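Local coordinates for ASCH domain (Vibrio cholerae TMA 21, PDB 3S9X), which is of unknown function but, as a member of the PUA-like ASCH superfamily, may bind RNA, at residues Val46-Ile51 / Gln80-Trp85; Glu15-Ser20 / Ile92-Ser97; Tyr64-Ser67 / Met73-Val76. All blocks are in the same frame, centred on the assembly; numbering follows the deposited sequence.

Contact 1 (Val46-Ile51 / Gln80-Trp85)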
ATOM      1  N   VAL A  46      -8.284  10.534   1.233  1.00  8.28           N
ATOM      2  CA  VAL A  46      -7.104  11.427   1.113  1.00  8.60           C
ATOM      3  C   VAL A  46      -5.912  10.663   0.542  1.00  9.28           C
ATOM      4  O   VAL A  46      -5.238  11.126  -0.398  1.00  9.41           O
ATOM      5  CB  VAL A  46      -6.783  12.131   2.482  1.00  9.36           C
ATOM      6  CG1 VAL A  46      -5.307  12.630   2.505  1.00 11.64           C
ATOM      7  CG2 VAL A  46      -7.778  13.237   2.759  1.00 10.78           C
ATOM      8  N   CYS A  47      -5.651   9.470   1.050  1.00  8.91           N
ATOM      9  CA  CYS A  47      -4.496   8.707   0.527  1.00  9.66           C
ATOM     10  C   CYS A  47      -4.685   8.257  -0.927  1.00  8.43           C
ATOM     11  O   CYS A  47      -3.718   8.298  -1.672  1.00  8.19           O
ATOM     12  CB  CYS A  47      -4.188   7.495   1.376  1.00 10.53           C
ATOM     13  SG  CYS A  47      -3.233   7.917   2.867  1.00 12.56           S
ATOM     14  N   ALA A  48      -5.898   7.865  -1.318  1.00  8.65           N
ATOM     15  CA  ALA A  48      -6.064   7.501  -2.729  1.00  7.35           C
ATOM     16  C   ALA A  48      -5.684   8.700  -3.599  1.00  7.47           C
ATOM     17  O   ALA A  48      -5.069   8.556  -4.650  1.00  8.83           O
ATOM     18  CB  ALA A  48      -7.462   7.054  -2.987  1.00  9.22           C
ATOM     19  N   ASP A  49      -6.111   9.910  -3.194  1.00  8.18           N
ATOM     20  CA  ASP A  49      -5.829  11.095  -3.957  1.00  8.89           C
ATOM     21  C   ASP A  49      -4.356  11.496  -3.910  1.00  8.17           C
ATOM     22  O   ASP A  49      -3.815  11.939  -4.918  1.00  8.79           O
ATOM     23  CB  ASP A  49      -6.702  12.281  -3.450  1.00  9.82           C
ATOM     24  CG  ASP A  49      -6.745  13.384  -4.426  1.00 10.63           C
ATOM     25  OD1 ASP A  49      -7.246  13.184  -5.532  1.00 15.81           O
ATOM     26  OD2 ASP A  49      -6.255  14.456  -4.066  1.00 14.83           O
ATOM     27  N   LEU A  50      -3.703  11.352  -2.771  1.00  8.60           N
ATOM     28  CA  LEU A  50      -2.268  11.589  -2.684  1.00  8.41           C
ATOM     29  C   LEU A  50      -1.540  10.659  -3.597  1.00  8.02           C
ATOM     30  O   LEU A  50      -0.540  11.034  -4.244  1.00  9.66           O
ATOM     31  CB  LEU A  50      -1.774  11.386  -1.240  1.00  8.40           C
ATOM     32  CG  LEU A  50      -2.110  12.439  -0.223  1.00  9.23           C
ATOM     33  CD1 LEU A  50      -1.753  11.908   1.154  1.00 10.12           C
ATOM     34  CD2 LEU A  50      -1.427  13.810  -0.510  1.00 11.27           C
ATOM     35  N   ILE A  51      -1.971   9.378  -3.640  1.00  8.27           N
ATOM     36  CA  ILE A  51      -1.278   8.416  -4.515  1.00  8.38           C
ATOM     37  C   ILE A  51      -1.486   8.814  -5.985  1.00  7.66           C
ATOM     38  O   ILE A  51      -0.553   8.895  -6.771  1.00  8.20           O
ATOM     39  CB  ILE A  51      -1.748   6.974  -4.301  1.00  8.23           C
ATOM     40  CG1 ILE A  51      -1.366   6.518  -2.870  1.00  7.32           C
ATOM     41  CG2 ILE A  51      -1.247   6.008  -5.347  1.00  8.79           C
ATOM     42  CD1 ILE A  51      -1.980   5.238  -2.366  1.00 10.01           C
ATOM     43  N   GLN A  80      -1.767  -3.027  -7.775  1.00  7.68           N
ATOM     44  CA  GLN A  80      -2.903  -2.800  -6.896  1.00  7.41           C
ATOM     45  C   GLN A  80      -3.809  -1.734  -7.557  1.00  7.12           C
ATOM     46  O   GLN A  80      -3.355  -0.604  -7.835  1.00  7.97           O
ATOM     47  CB  GLN A  80      -2.525  -2.361  -5.492  1.00  8.06           C
ATOM     48  CG  GLN A  80      -3.676  -2.019  -4.622  1.00  7.78           C
ATOM     49  CD  GLN A  80      -3.359  -1.582  -3.230  1.00  8.57           C
ATOM     50  OE1 GLN A  80      -2.245  -1.836  -2.738  1.00 11.65           O
ATOM     51  NE2 GLN A  80      -4.343  -0.929  -2.556  1.00 10.10           N
ATOM     52  N   VAL A  81      -5.088  -2.081  -7.693  1.00  6.75           N
ATOM     53  CA  VAL A  81      -6.094  -1.114  -7.959  1.00  8.19           C
ATOM     54  C   VAL A  81      -6.357  -0.416  -6.631  1.00  6.71           C
ATOM     55  O   VAL A  81      -6.867  -1.041  -5.681  1.00  8.28           O
ATOM     56  CB  VAL A  81      -7.404  -1.692  -8.578  1.00  8.74           C
ATOM     57  CG1 VAL A  81      -8.394  -0.565  -8.784  1.00 10.55           C
ATOM     58  CG2 VAL A  81      -7.080  -2.515  -9.843  1.00 10.59           C
ATOM     59  N   VAL A  82      -6.038   0.861  -6.584  1.00  7.33           N
ATOM     60  CA  VAL A  82      -6.249   1.735  -5.391  1.00  6.50           C
ATOM     61  C   VAL A  82      -7.643   2.280  -5.482  1.00  6.95           C
ATOM     62  O   VAL A  82      -7.951   3.037  -6.394  1.00  8.02           O
ATOM     63  CB  VAL A  82      -5.188   2.834  -5.307  1.00  7.82           C
ATOM     64  CG1 VAL A  82      -5.445   3.740  -4.073  1.00 10.27           C
ATOM     65  CG2 VAL A  82      -3.770   2.248  -5.372  1.00  8.84           C
ATOM     66  N   THR A  83      -8.509   1.858  -4.571  1.00  8.30           N
ATOM     67  CA  THR A  83      -9.863   2.382  -4.522  1.00  8.10           C
ATOM     68  C   THR A  83      -9.989   3.419  -3.398  1.00  8.45           C
ATOM     69  O   THR A  83      -9.113   3.513  -2.505  1.00  8.17           O
ATOM     70  CB  THR A  83     -10.885   1.284  -4.286  1.00  9.10           C
ATOM     71  OG1 THR A  83     -10.871   0.847  -2.946  1.00 10.42           O
ATOM     72  CG2 THR A  83     -10.675   0.055  -5.221  1.00 10.00           C
ATOM     73  N   ASN A  84     -11.067   4.174  -3.450  1.00  7.88           N
ATOM     74  CA  ASN A  84     -11.464   4.924  -2.310  1.00  8.15           C
ATOM     75  C   ASN A  84     -12.191   4.045  -1.315  1.00  7.62           C
ATOM     76  O   ASN A  84     -12.280   2.834  -1.460  1.00  7.91           O
ATOM     77  CB  ASN A  84     -12.226   6.197  -2.725  1.00  8.65           C
ATOM     78  CG  ASN A  84     -13.621   5.936  -3.259  1.00  8.50           C
ATOM     79  OD1 ASN A  84     -14.131   4.802  -3.186  1.00  9.17           O
ATOM     80  ND2 ASN A  84     -14.202   6.987  -3.846  1.00  9.39           N
ATOM     81  N   TRP A  85     -12.671   4.643  -0.223  1.00  7.40           N
ATOM     82  CA  TRP A  85     -13.337   3.896   0.824  1.00  8.20           C
ATOM     83  C   TRP A  85     -14.478   3.033   0.325  1.00  7.94           C
ATOM     84  O   TRP A  85     -14.702   1.965   0.894  1.00  9.49           O
ATOM     85  CB  TRP A  85     -13.806   4.903   1.893  1.00  8.70           C
ATOM     86  CG  TRP A  85     -14.516   4.340   3.092  1.00  7.72           C
ATOM     87  CD1 TRP A  85     -15.836   4.432   3.348  1.00  9.56           C
ATOM     88  CD2 TRP A  85     -13.953   3.629   4.197  1.00  9.53           C
ATOM     89  NE1 TRP A  85     -16.137   3.879   4.598  1.00  9.95           N
ATOM     90  CE2 TRP A  85     -14.976   3.388   5.122  1.00  9.69           C
ATOM     91  CE3 TRP A  85     -12.636   3.208   4.509  1.00 10.55           C
ATOM     92  CZ2 TRP A  85     -14.771   2.730   6.306  1.00 11.18           C
ATOM     93  CZ3 TRP A  85     -12.445   2.551   5.749  1.00 10.95           C
ATOM     94  CH2 TRP A  85     -13.504   2.377   6.629  1.00 11.60           C
TER

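Contact 2 (Glu15-Ser20 / Ile92-Ser97)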
ATOM      1  N   GLU A  15      -8.537  -4.198 -16.206  1.00  9.94           N
ATOM      2  CA  GLU A  15      -8.537  -4.648 -17.610  1.00 11.50           C
ATOM      3  C   GLU A  15      -8.304  -3.494 -18.545  1.00 10.87           C
ATOM      4  O   GLU A  15      -7.658  -3.660 -19.588  1.00 11.61           O
ATOM      5  CB  GLU A  15      -9.785  -5.420 -17.980  1.00 14.14           C
ATOM      6  CG  GLU A  15      -9.888  -6.727 -17.337  1.00 15.33           C
ATOM      7  CD  GLU A  15      -8.980  -7.868 -17.945  1.00 24.71           C
ATOM      8  OE1 GLU A  15      -9.377  -9.069 -17.714  1.00 34.72           O
ATOM      9  OE2 GLU A  15      -7.874  -7.594 -18.593  1.00 33.59           O
ATOM     10  N   GLN A  16      -8.791  -2.276 -18.204  1.00 10.11           N
ATOM     11  CA  GLN A  16      -8.499  -1.116 -19.026  1.00 11.42           C
ATOM     12  C   GLN A  16      -7.015  -0.857 -19.059  1.00 10.99           C
ATOM     13  O   GLN A  16      -6.445  -0.567 -20.136  1.00 11.77           O
ATOM     14  CB  GLN A  16      -9.281   0.127 -18.579  1.00 11.65           C
ATOM     15  CG  GLN A  16     -10.748   0.054 -18.827  1.00 14.58           C
ATOM     16  CD  GLN A  16     -11.521   1.242 -18.474  1.00 22.71           C
ATOM     17  OE1 GLN A  16     -12.315   1.812 -19.302  1.00 31.58           O
ATOM     18  NE2 GLN A  16     -11.386   1.628 -17.266  1.00 19.48           N
ATOM     19  N   TYR A  17      -6.355  -0.890 -17.909  1.00 10.27           N
ATOM     20  CA  TYR A  17      -4.910  -0.673 -17.904  1.00  9.44           C
ATOM     21  C   TYR A  17      -4.215  -1.748 -18.781  1.00  8.38           C
ATOM     22  O   TYR A  17      -3.360  -1.430 -19.548  1.00  9.39           O
ATOM     23  CB  TYR A  17      -4.365  -0.711 -16.484  1.00  8.55           C
ATOM     24  CG  TYR A  17      -2.856  -0.756 -16.444  1.00  8.23           C
ATOM     25  CD1 TYR A  17      -2.091   0.204 -17.085  1.00  9.52           C
ATOM     26  CD2 TYR A  17      -2.184  -1.848 -15.857  1.00  9.64           C
ATOM     27  CE1 TYR A  17      -0.707   0.136 -17.107  1.00  8.72           C
ATOM     28  CE2 TYR A  17      -0.782  -1.887 -15.879  1.00  9.94           C
ATOM     29  CZ  TYR A  17      -0.033  -0.886 -16.492  1.00  8.09           C
ATOM     30  OH  TYR A  17       1.333  -0.923 -16.572  1.00 10.82           O
ATOM     31  N   LEU A  18      -4.510  -3.008 -18.507  1.00  9.32           N
ATOM     32  CA  LEU A  18      -3.824  -4.073 -19.269  1.00 10.62           C
ATOM     33  C   LEU A  18      -4.012  -3.972 -20.747  1.00 11.17           C
ATOM     34  O   LEU A  18      -3.079  -4.219 -21.498  1.00 13.29           O
ATOM     35  CB  LEU A  18      -4.202  -5.393 -18.703  1.00 10.03           C
ATOM     36  CG  LEU A  18      -3.861  -5.660 -17.217  1.00 11.02           C
ATOM     37  CD1 LEU A  18      -4.437  -7.064 -16.718  1.00 15.04           C
ATOM     38  CD2 LEU A  18      -2.310  -5.648 -17.000  1.00 10.49           C
ATOM     39  N   SER A  19      -5.176  -3.501 -21.175  1.00 11.63           N
ATOM     40  CA  SER A  19      -5.415  -3.345 -22.583  0.50 13.84           C
ATOM     41  C   SER A  19      -4.743  -2.072 -23.145  1.00 13.04           C
ATOM     42  O   SER A  19      -4.603  -1.948 -24.376  1.00 16.37           O
ATOM     43  CB  SER A  19      -6.899  -3.459 -22.964  0.50 14.73           C
ATOM     44  OG  SER A  19      -7.647  -2.407 -22.406  0.50 19.87           O
ATOM     45  N   SER A  20      -4.271  -1.158 -22.298  1.00 12.33           N
ATOM     46  CA  SER A  20      -3.708   0.099 -22.769  1.00 12.96           C
ATOM     47  C   SER A  20      -2.185  -0.046 -22.934  1.00 13.31           C
ATOM     48  O   SER A  20      -1.492   0.857 -23.404  1.00 16.25           O
ATOM     49  CB  SER A  20      -4.001   1.176 -21.637  1.00 14.98           C
ATOM     50  OG  SER A  20      -3.000   1.032 -20.551  1.00 14.51           O
ATOM     51  N   ILE A  92      -4.110   2.894 -10.382  1.00  7.12           N
ATOM     52  CA  ILE A  92      -3.454   1.616 -10.257  1.00  6.64           C
ATOM     53  C   ILE A  92      -1.958   1.905  -9.956  1.00  6.37           C
ATOM     54  O   ILE A  92      -1.351   2.706 -10.684  1.00  7.96           O
ATOM     55  CB  ILE A  92      -3.587   0.700 -11.508  1.00  8.05           C
ATOM     56  CG1 ILE A  92      -5.054   0.563 -11.872  1.00  8.14           C
ATOM     57  CG2 ILE A  92      -2.930  -0.667 -11.280  1.00  8.97           C
ATOM     58  CD1 ILE A  92      -5.368  -0.306 -13.081  1.00  9.27           C
ATOM     59  N   ILE A  93      -1.411   1.195  -8.978  1.00  7.04           N
ATOM     60  CA  ILE A  93      -0.034   1.299  -8.619  1.00  7.69           C
ATOM     61  C   ILE A  93       0.713   0.021  -8.882  1.00  7.54           C
ATOM     62  O   ILE A  93       0.099  -1.061  -8.851  1.00  8.57           O
ATOM     63  CB  ILE A  93       0.175   1.780  -7.200  1.00  7.41           C
ATOM     64  CG1 ILE A  93      -0.404   0.809  -6.165  1.00  8.36           C
ATOM     65  CG2 ILE A  93      -0.315   3.212  -6.980  1.00  8.23           C
ATOM     66  CD1 ILE A  93      -0.168   1.092  -4.706  1.00 10.12           C
ATOM     67  N   GLU A  94       2.031   0.134  -9.149  1.00  7.65           N
ATOM     68  CA  GLU A  94       2.918  -1.014  -9.380  1.00  8.15           C
ATOM     69  C   GLU A  94       4.019  -0.882  -8.318  1.00  7.98           C
ATOM     70  O   GLU A  94       4.665   0.173  -8.163  1.00  9.12           O
ATOM     71  CB  GLU A  94       3.584  -0.955 -10.774  1.00  8.74           C
ATOM     72  CG  GLU A  94       4.452  -2.166 -11.038  1.00  8.98           C
ATOM     73  CD  GLU A  94       4.958  -2.209 -12.435  1.00 12.60           C
ATOM     74  OE1 GLU A  94       4.277  -1.770 -13.381  1.00 13.86           O
ATOM     75  OE2 GLU A  94       6.038  -2.843 -12.605  1.00 17.98           O
ATOM     76  N   ILE A  95       4.208  -1.946  -7.550  1.00  8.07           N
ATOM     77  CA  ILE A  95       5.271  -2.006  -6.565  0.50  8.31           C
ATOM     78  C   ILE A  95       6.644  -1.979  -7.250  1.00  9.42           C
ATOM     79  O   ILE A  95       6.889  -2.799  -8.125  1.00  9.63           O
ATOM     80  CB  ILE A  95       5.112  -3.236  -5.662  0.50  8.60           C
ATOM     81  CG1 ILE A  95       3.805  -3.112  -4.854  0.50  9.95           C
ATOM     82  CG2 ILE A  95       6.398  -3.407  -4.753  0.50  7.26           C
ATOM     83  CD1 ILE A  95       3.527  -4.174  -3.765  0.50 11.57           C
ATOM     84  N   THR A  96       7.540  -1.110  -6.763  1.00  9.65           N
ATOM     85  CA  THR A  96       8.851  -0.941  -7.348  1.00 11.01           C
ATOM     86  C   THR A  96      10.001  -1.408  -6.427  1.00 10.13           C
ATOM     87  O   THR A  96      11.040  -1.777  -6.937  1.00 11.24           O
ATOM     88  CB  THR A  96       9.110   0.530  -7.794  1.00 12.23           C
ATOM     89  OG1 THR A  96       8.962   1.299  -6.633  1.00 13.02           O
ATOM     90  CG2 THR A  96       8.102   0.972  -8.900  1.00 13.44           C
ATOM     91  N   SER A  97       9.767  -1.526  -5.123  1.00 10.49           N
ATOM     92  CA  SER A  97      10.760  -2.034  -4.193  1.00 11.07           C
ATOM     93  C   SER A  97      10.137  -2.453  -2.904  1.00 10.37           C
ATOM     94  O   SER A  97       9.084  -1.936  -2.523  1.00 10.48           O
ATOM     95  CB  SER A  97      11.859  -1.013  -3.911  1.00 11.97           C
ATOM     96  OG  SER A  97      11.429   0.068  -3.163  1.00 15.40           O
TER

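Contact 3 (Tyr64-Ser67 / Met73-Val76)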
ATOM      1  N   TYR A  64       5.446  -8.612  11.261  1.00 12.79           N
ATOM      2  CA  TYR A  64       4.810  -9.653  12.022  1.00 14.08           C
ATOM      3  C   TYR A  64       3.732 -10.344  11.204  1.00 14.92           C
ATOM      4  O   TYR A  64       3.550 -11.578  11.282  1.00 15.83           O
ATOM      5  CB  TYR A  64       4.179  -9.068  13.276  1.00 14.00           C
ATOM      6  CG  TYR A  64       3.695 -10.101  14.279  1.00 16.74           C
ATOM      7  CD1 TYR A  64       4.532 -10.540  15.306  1.00 19.25           C
ATOM      8  CD2 TYR A  64       2.427 -10.594  14.240  1.00 18.41           C
ATOM      9  CE1 TYR A  64       4.115 -11.433  16.236  1.00 18.01           C
ATOM     10  CE2 TYR A  64       1.967 -11.473  15.211  1.00 21.65           C
ATOM     11  CZ  TYR A  64       2.834 -11.878  16.211  1.00 19.86           C
ATOM     12  OH  TYR A  64       2.419 -12.785  17.164  1.00 25.23           O
ATOM     13  N   TRP A  65       3.026  -9.588  10.352  1.00 15.09           N
ATOM     14  CA  TRP A  65       1.955 -10.189   9.545  1.00 15.51           C
ATOM     15  C   TRP A  65       2.474 -11.279   8.632  1.00 16.89           C
ATOM     16  O   TRP A  65       1.767 -12.242   8.241  1.00 18.86           O
ATOM     17  CB  TRP A  65       1.250  -9.136   8.679  1.00 16.56           C
ATOM     18  CG  TRP A  65       0.369  -8.233   9.465  1.00 17.34           C
ATOM     19  CD1 TRP A  65       0.617  -6.949   9.764  1.00 18.19           C
ATOM     20  CD2 TRP A  65      -0.883  -8.559  10.086  1.00 17.88           C
ATOM     21  NE1 TRP A  65      -0.423  -6.418  10.472  1.00 18.82           N
ATOM     22  CE2 TRP A  65      -1.373  -7.382  10.649  1.00 19.02           C
ATOM     23  CE3 TRP A  65      -1.708  -9.709  10.109  1.00 19.93           C
ATOM     24  CZ2 TRP A  65      -2.584  -7.320  11.334  1.00 20.63           C
ATOM     25  CZ3 TRP A  65      -2.956  -9.645  10.761  1.00 22.66           C
ATOM     26  CH2 TRP A  65      -3.389  -8.465  11.371  1.00 21.80           C
ATOM     27  N   TYR A  66       3.696 -11.118   8.171  1.00 16.96           N
ATOM     28  CA  TYR A  66       4.246 -12.017   7.161  1.00 16.17           C
ATOM     29  C   TYR A  66       4.961 -13.153   7.856  1.00 18.00           C
ATOM     30  O   TYR A  66       4.667 -14.312   7.612  1.00 20.50           O
ATOM     31  CB  TYR A  66       5.167 -11.312   6.190  1.00 15.70           C
ATOM     32  CG  TYR A  66       4.510 -10.046   5.662  1.00 14.52           C
ATOM     33  CD1 TYR A  66       3.561 -10.053   4.650  1.00 15.98           C
ATOM     34  CD2 TYR A  66       4.761  -8.816   6.275  1.00 14.24           C
ATOM     35  CE1 TYR A  66       2.893  -8.890   4.285  1.00 16.87           C
ATOM     36  CE2 TYR A  66       4.058  -7.648   5.931  1.00 12.42           C
ATOM     37  CZ  TYR A  66       3.166  -7.688   4.908  1.00 12.90           C
ATOM     38  OH  TYR A  66       2.473  -6.561   4.515  1.00 15.29           O
ATOM     39  N   SER A  67       5.867 -12.830   8.771  1.00 17.94           N
ATOM     40  CA  SER A  67       6.622 -13.845   9.470  1.00 20.08           C
ATOM     41  C   SER A  67       5.827 -14.666  10.485  1.00 20.82           C
ATOM     42  O   SER A  67       6.109 -15.898  10.609  1.00 23.10           O
ATOM     43  CB  SER A  67       7.840 -13.238  10.137  1.00 22.23           C
ATOM     44  OG  SER A  67       7.482 -12.335  11.139  1.00 22.81           O
HETATM   45  N   MSE A  73       4.367 -11.969   1.457  1.00 17.04           N
HETATM   46  CA  MSE A  73       5.093 -10.706   1.295  1.00 15.70           C
HETATM   47  C   MSE A  73       4.700  -9.964   0.021  1.00 15.41           C
HETATM   48  O   MSE A  73       4.437 -10.574  -1.020  1.00 16.39           O
HETATM   49  CB  MSE A  73       6.601 -10.933   1.257  1.00 16.46           C
HETATM   50  CG  MSE A  73       7.156 -11.186   2.667  1.00 18.62           C
HETATM   51 SE   MSE A  73       7.453  -9.667   3.657  1.00 15.11          SE
HETATM   52  CE  MSE A  73       8.932  -8.955   2.655  1.00 14.64           C
ATOM     53  N   PRO A  74       4.689  -8.640   0.093  1.00 15.28           N
ATOM     54  CA  PRO A  74       4.548  -7.854  -1.132  1.00 14.13           C
ATOM     55  C   PRO A  74       5.702  -8.122  -2.093  1.00 12.91           C
ATOM     56  O   PRO A  74       6.816  -8.373  -1.634  1.00 14.39           O
ATOM     57  CB  PRO A  74       4.533  -6.434  -0.637  1.00 15.05           C
ATOM     58  CG  PRO A  74       5.323  -6.430   0.499  1.00 15.68           C
ATOM     59  CD  PRO A  74       4.968  -7.781   1.240  1.00 15.80           C
ATOM     60  N   GLN A  75       5.414  -8.073  -3.385  1.00 13.24           N
ATOM     61  CA  GLN A  75       6.372  -8.368  -4.430  1.00 13.33           C
ATOM     62  C   GLN A  75       6.521  -7.196  -5.379  1.00 11.14           C
ATOM     63  O   GLN A  75       5.538  -6.585  -5.809  1.00 10.80           O
ATOM     64  CB  GLN A  75       5.846  -9.499  -5.381  1.00 17.64           C
ATOM     65  CG  GLN A  75       5.955 -10.818  -5.019  1.00 22.49           C
ATOM     66  CD  GLN A  75       5.095 -11.746  -5.857  1.00 16.96           C
ATOM     67  OE1 GLN A  75       4.861 -11.599  -7.132  1.00 14.59           O
ATOM     68  NE2 GLN A  75       4.632 -12.776  -5.182  1.00 25.31           N
ATOM     69  N   VAL A  76       7.757  -6.919  -5.769  1.00 11.66           N
ATOM     70  CA  VAL A  76       8.037  -6.066  -6.885  1.00 10.31           C
ATOM     71  C   VAL A  76       7.222  -6.489  -8.096  1.00 10.83           C
ATOM     72  O   VAL A  76       7.138  -7.694  -8.382  1.00 12.09           O
ATOM     73  CB  VAL A  76       9.554  -5.943  -7.162  1.00 11.83           C
ATOM     74  CG1 VAL A  76       9.862  -5.225  -8.432  1.00 13.10           C
ATOM     75  CG2 VAL A  76      10.268  -5.279  -5.949  1.00 14.81           C
TER

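Contact 1 (Val46-Ile51 / Gln80-Trp85)
V82 meets A48 and I51 where helix 41-52 lies against strand 79-83, a helix-on-sheet packing in the PUA-like fold of the ASCH domain. The helix segment runs at 127° to the strand; the axes come within 8.6 Å, and at A48 a single methyl lies between helix and strand. From its CB the V82 side chain splits into two branches. CG1, set anti to the backbone N (chi1 179°), rests against both CA and CB of A48, at 4.0 Å each, and I51 CD1 touches the same methyl at 4.1 Å. The other branch, CG2, turns along the sheet to the side chain of I93 on the adjacent strand 89-102. I51 bridges the two strands, packing on C91 and I93 as well as on V82. No hydrogen bond passes between the two segments; W85 N, just past the strand, bonds to N45 OD1 of the same helix. T83, the last residue of the strand, is tied to the turn by its own side chain: T83 OG1 donates to N84 O at 2.9 Å, in the carbonyl plane and on a lone pair. One backbone oxygen also meets the helix, T83 O resting 3.9 Å from A48 CB.

Contact 2 (Glu15-Ser20 / Ile92-Ser97)
Y17 carries this contact, leaning from helix 8-19 onto I92 of strand 89-102. Two residues earlier, the carbonyl oxygen of E15 receives the backbone N-H of S19, while the CB bond of E15 is directed away from the strand. Q16 follows on the flank and lays its side chain on Y158 of strand 148-158. At Y17 the CB bond turns toward the strand, and CB itself makes the closest touch, 3.6 Å from I92 CD1. On the isoleucine, chi2 at -180° straightens the CG1 branch and sends CD1 to Y17 CB, and this end methyl approaches the tyrosine ring obliquely. This is helix-on-sheet packing: the N-terminal helix rests on the central strands of a mixed five-stranded sheet, with Y17 also touching L79 and V157 on the strands flanking I92. With CG anti to the backbone N (chi1 169°), the ring is carried along the strand toward E94. Y17 OH stands 4.4 Å from E94 OE1, and Y29 OH bridges the two by hydrogen bonding to both, so a small polar cluster borders the apolar touch. L18 packs on F3 and Y29. S20 then donates twice to one oxygen: its OG reaches Y17 O at 2.7 Å, tilted 17° from the carbonyl plane, and S20 N meets that same Y17 O at 2.9 Å.

Contact 3 (Tyr64-Ser67 / Met73-Val76)
Y66 and M73, the latter a selenomethionine, make most of this contact, with P74 beside them. The CB bond of Y66, on the short helix 64-67, is directed toward the returning chain, and its ring lies against M73 and P74, with CG placed anti to the carbonyl carbon and beside the backbone N (chi1 -49°). The M73 and Y66 side chains cross at about a right angle. The methionine chain is bent at both chi2 and chi3, which curls the selenium back to the root of the ring: SE lies 3.6 Å from Y66 CG and 3.8 Å from Y66 CB. Measured to the ring centroid, SE is 4.1 Å away and 30° off the ring normal, an oblique Met-aromatic contact, here made by selenium in place of sulfur. The backbone of M73 shares in the touch, for M73 CA comes within 3.7 Å of Y66 CD1.

Helix 64-67 follows directly on the edge strand 58-62, and the loop holding M73 and P74 leads back to strand 79-83, so the contact closes a short surface excursion between two strands of the ASCH sheet. All three side chains rest on V150 of strand 148-158; M73 reaches further to V98 and K100 of strand 89-102, and P74 to I95 and V98. P74 meets the far half of the tyrosine ring, again at about a right angle between the side chains: its CD is 3.8 Å from Y66 CE1 and 4.1 Å from Y66 CZ. W65 CB lies over one face of the ring, offset toward the rim. At the end of the tyrosine, OH is hydrogen-bonded to S61 OG on strand 58-62, which anchors the ring at its polar tip.

Contacts 1 and 2 are buried and share a sheet: strands 79-83 and 89-102 are neighbours, joined by Q80 O and I93 N at 2.9 Å, a probable hydrogen bond. On strand 89-102 successive residues serve opposite faces, I93 the one under helix 41-52 of contact 1 and I92 the one under helix 8-19 of contact 2. Contact 1 is purely aliphatic side-chain packing between helix and strand; contact 2 adds an aromatic ring with a polar margin. Contact 3 lies at the surface, its centre about 20 Å from those of the other two, and relies on a selenium-aromatic touch and a proline. It still meets contact 2, where T96 O lies 3.7 Å from V76 CG2, but only adjoins contact 1 in sequence.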